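Local coordinates for ketosynthase (Streptomyces sp. MSC090213JE08, PDB 6KXD), which is half of a ketosynthase/chain length factor and probably takes part in chain elongation by a highly reducing type II polyketide synthase, at residues B[256-261]-B[270-275]. Numbering follows the deposited sequence.
Sequences ETRVDI and TACARR
Strand 256-259 and helix 270-275 run nearly antiparallel, at 159° with 7.6 Å between their axes, and approach most closely where the CA atoms of Thr-257 and Cys-272 lie 6.0 Å apart. Cys-272 fills the middle of the interface: with SG anti to its own backbone N (chi1 -163°), the sulphur reaches the strand backbone and sits 3.2 Å from Glu-256 O. The same side chain also touches Val-366 and Val-368 of strand 365-373, an antiparallel neighbour of strand 250-259, and is thereby buried over two adjacent strands. Helix 265-280 follows strand 250-259 after a short loop and packs back on it, consistent with the layered alpha/beta architecture of the thiolase fold, in which helices cover the sheets. Beside the cysteine, Arg-258 makes contact through both its aliphatic chain and its guanidinium. Its CD lies 3.6 Å from Cys-272 N, and a bend at chi3 (64°) turns NE toward the methyl of Ala-271, which covers one face of the guanidinium 3.8 Å above the plane, displaced toward the rim. Thr-257 points away from the helix and packs on Glu-162 of the neighbouring subunit; Pro-159 of that subunit also touches Arg-258. One helical turn beyond Ala-271, Arg-275 crosses Glu-256 at about a right angle. Glu-256 OE2 touches the aliphatic Arg-275 CD at 3.4 Å, whereas NE of Arg-275 stays 4.4 Å from that oxygen, too far for a salt bridge, though the opposite charges probably still favour the pairing; the other oxygen, OE1, forms a long, weak ion pair with Arg-279.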
ATOM      1  N   GLU B 256      -5.615   5.629  15.922  1.00 39.66           N
ATOM      2  CA  GLU B 256      -6.300   6.703  15.340  1.00 40.43           C
ATOM      3  C   GLU B 256      -5.307   7.455  14.454  1.00 38.97           C
ATOM      4  O   GLU B 256      -4.090   7.451  14.692  1.00 41.16           O
ATOM      5  CB  GLU B 256      -6.905   7.621  16.414  1.00 42.34           C
ATOM      6  CG  GLU B 256      -8.072   6.996  17.163  1.00 48.94           C
ATOM      7  CD  GLU B 256      -9.304   6.652  16.323  1.00 51.81           C
ATOM      8  OE1 GLU B 256      -9.851   5.543  16.503  1.00 59.83           O
ATOM      9  OE2 GLU B 256      -9.710   7.501  15.511  1.00 59.55           O
ATOM     10  N   THR B 257      -5.881   8.082  13.438  1.00 39.06           N
ATOM     11  CA  THR B 257      -5.114   8.783  12.453  1.00 40.69           C
ATOM     12  C   THR B 257      -5.831  10.059  12.066  1.00 41.67           C
ATOM     13  O   THR B 257      -7.056  10.172  12.154  1.00 42.81           O
ATOM     14  CB  THR B 257      -4.939   7.973  11.162  1.00 49.63           C
ATOM     15  OG1 THR B 257      -6.258   7.718  10.699  1.00 52.34           O
ATOM     16  CG2 THR B 257      -4.220   6.652  11.316  1.00 47.19           C
ATOM     17  N   ARG B 258      -5.017  10.999  11.598  1.00 38.39           N
ATOM     18  CA  ARG B 258      -5.495  12.233  11.079  1.00 39.79           C
ATOM     19  C   ARG B 258      -4.547  12.690   9.975  1.00 38.00           C
ATOM     20  O   ARG B 258      -3.424  12.200   9.880  1.00 39.55           O
ATOM     21  CB  ARG B 258      -5.518  13.273  12.196  1.00 45.50           C
ATOM     22  CG  ARG B 258      -6.692  13.115  13.145  1.00 54.02           C
ATOM     23  CD  ARG B 258      -6.677  14.287  14.092  1.00 48.85           C
ATOM     24  NE  ARG B 258      -6.890  15.579  13.485  1.00 55.79           N
ATOM     25  CZ  ARG B 258      -8.078  16.168  13.385  1.00 52.56           C
ATOM     26  NH1 ARG B 258      -9.177  15.454  13.538  1.00 51.54           N
ATOM     27  NH2 ARG B 258      -8.155  17.465  13.134  1.00 56.21           N
ATOM     28  N   VAL B 259      -5.025  13.617   9.152  1.00 39.12           N
ATOM     29  CA  VAL B 259      -4.166  14.279   8.258  1.00 37.84           C
ATOM     30  C   VAL B 259      -4.085  15.733   8.697  1.00 41.54           C
ATOM     31  O   VAL B 259      -5.117  16.336   8.978  1.00 44.48           O
ATOM     32  CB  VAL B 259      -4.606  14.129   6.791  1.00 38.36           C
ATOM     33  CG1 VAL B 259      -3.710  14.954   5.855  1.00 38.84           C
ATOM     34  CG2 VAL B 259      -4.663  12.672   6.360  1.00 38.52           C
ATOM     35  N   ASP B 260      -2.859  16.235   8.753  1.00 40.88           N
ATOM     36  CA  ASP B 260      -2.552  17.575   9.206  1.00 42.06           C
ATOM     37  C   ASP B 260      -2.731  18.548   8.032  1.00 45.36           C
ATOM     38  O   ASP B 260      -1.759  19.090   7.542  1.00 46.60           O
ATOM     39  CB  ASP B 260      -1.132  17.652   9.750  1.00 43.91           C
ATOM     40  CG  ASP B 260      -0.704  19.043  10.203  1.00 45.06           C
ATOM     41  OD1 ASP B 260      -1.601  19.908  10.428  1.00 51.09           O
ATOM     42  OD2 ASP B 260       0.510  19.263  10.313  1.00 50.65           O
ATOM     43  N   ILE B 261      -3.977  18.798   7.648  1.00 44.68           N
ATOM     44  CA  ILE B 261      -4.286  19.563   6.452  1.00 46.03           C
ATOM     45  C   ILE B 261      -4.025  21.059   6.683  1.00 48.95           C
ATOM     46  O   ILE B 261      -3.872  21.815   5.725  1.00 51.10           O
ATOM     47  CB  ILE B 261      -5.729  19.309   6.004  1.00 47.93           C
ATOM     48  CG1 ILE B 261      -6.762  19.833   7.005  1.00 50.10           C
ATOM     49  CG2 ILE B 261      -5.931  17.835   5.711  1.00 49.46           C
ATOM     50  CD1 ILE B 261      -8.163  19.719   6.494  1.00 53.87           C
ATOM     51  N   THR B 270      -2.282  16.390  18.929  1.00 43.13           N
ATOM     52  CA  THR B 270      -3.176  16.540  20.097  1.00 39.83           C
ATOM     53  C   THR B 270      -4.547  15.935  19.826  1.00 41.25           C
ATOM     54  O   THR B 270      -5.009  15.126  20.623  1.00 41.45           O
ATOM     55  CB  THR B 270      -3.281  18.001  20.544  1.00 43.22           C
ATOM     56  OG1 THR B 270      -1.951  18.409  20.865  1.00 45.67           O
ATOM     57  CG2 THR B 270      -4.239  18.170  21.706  1.00 46.78           C
ATOM     58  N   ALA B 271      -5.152  16.249  18.678  1.00 40.22           N
ATOM     59  CA  ALA B 271      -6.475  15.794  18.375  1.00 40.95           C
ATOM     60  C   ALA B 271      -6.469  14.287  18.185  1.00 42.41           C
ATOM     61  O   ALA B 271      -7.349  13.596  18.640  1.00 41.25           O
ATOM     62  CB  ALA B 271      -7.035  16.480  17.153  1.00 46.55           C
ATOM     63  N   CYS B 272      -5.447  13.801  17.475  1.00 39.19           N
ATOM     64  CA  CYS B 272      -5.328  12.409  17.211  1.00 40.33           C
ATOM     65  C   CYS B 272      -5.175  11.595  18.503  1.00 40.57           C
ATOM     66  O   CYS B 272      -5.853  10.598  18.685  1.00 40.10           O
ATOM     67  CB  CYS B 272      -4.125  12.182  16.307  1.00 42.90           C
ATOM     68  SG  CYS B 272      -4.203  10.553  15.536  1.00 45.07           S
ATOM     69  N   ALA B 273      -4.292  12.054  19.394  1.00 36.84           N
ATOM     70  CA  ALA B 273      -3.996  11.381  20.663  1.00 39.69           C
ATOM     71  C   ALA B 273      -5.253  11.395  21.538  1.00 40.38           C
ATOM     72  O   ALA B 273      -5.649  10.394  22.101  1.00 39.17           O
ATOM     73  CB  ALA B 273      -2.839  12.031  21.348  1.00 40.53           C
ATOM     74  N   ARG B 274      -5.933  12.535  21.580  1.00 40.54           N
ATOM     75  CA  ARG B 274      -7.120  12.618  22.471  1.00 46.27           C
ATOM     76  C   ARG B 274      -8.209  11.668  21.996  1.00 41.78           C
ATOM     77  O   ARG B 274      -8.839  10.970  22.817  1.00 43.17           O
ATOM     78  CB  ARG B 274      -7.662  14.045  22.535  1.00 46.52           C
ATOM     79  CG  ARG B 274      -6.796  14.913  23.417  1.00 49.97           C
ATOM     80  CD  ARG B 274      -7.461  16.226  23.783  1.00 51.38           C
ATOM     81  NE  ARG B 274      -6.464  17.058  24.436  1.00 55.56           N
ATOM     82  CZ  ARG B 274      -5.985  16.884  25.670  1.00 69.38           C
ATOM     83  NH1 ARG B 274      -6.554  16.053  26.530  1.00 66.43           N
ATOM     84  NH2 ARG B 274      -4.917  17.567  26.039  1.00 77.81           N
ATOM     85  N   ARG B 275      -8.384  11.568  20.666  1.00 44.91           N
ATOM     86  CA  ARG B 275      -9.306  10.646  20.098  1.00 47.17           C
ATOM     87  C   ARG B 275      -8.861   9.213  20.421  1.00 44.52           C
ATOM     88  O   ARG B 275      -9.686   8.427  20.805  1.00 44.22           O
ATOM     89  CB  ARG B 275      -9.464  10.815  18.582  1.00 48.31           C
ATOM     90  CG  ARG B 275     -10.647  10.063  17.984  1.00 59.72           C
ATOM     91  CD  ARG B 275     -10.926  10.469  16.533  1.00 76.41           C
ATOM     92  NE  ARG B 275     -12.308  10.908  16.295  1.00 87.13           N
ATOM     93  CZ  ARG B 275     -12.759  12.166  16.434  1.00 89.46           C
ATOM     94  NH1 ARG B 275     -11.949  13.140  16.818  1.00 83.12           N
ATOM     95  NH2 ARG B 275     -14.028  12.450  16.192  1.00 87.37           N
TER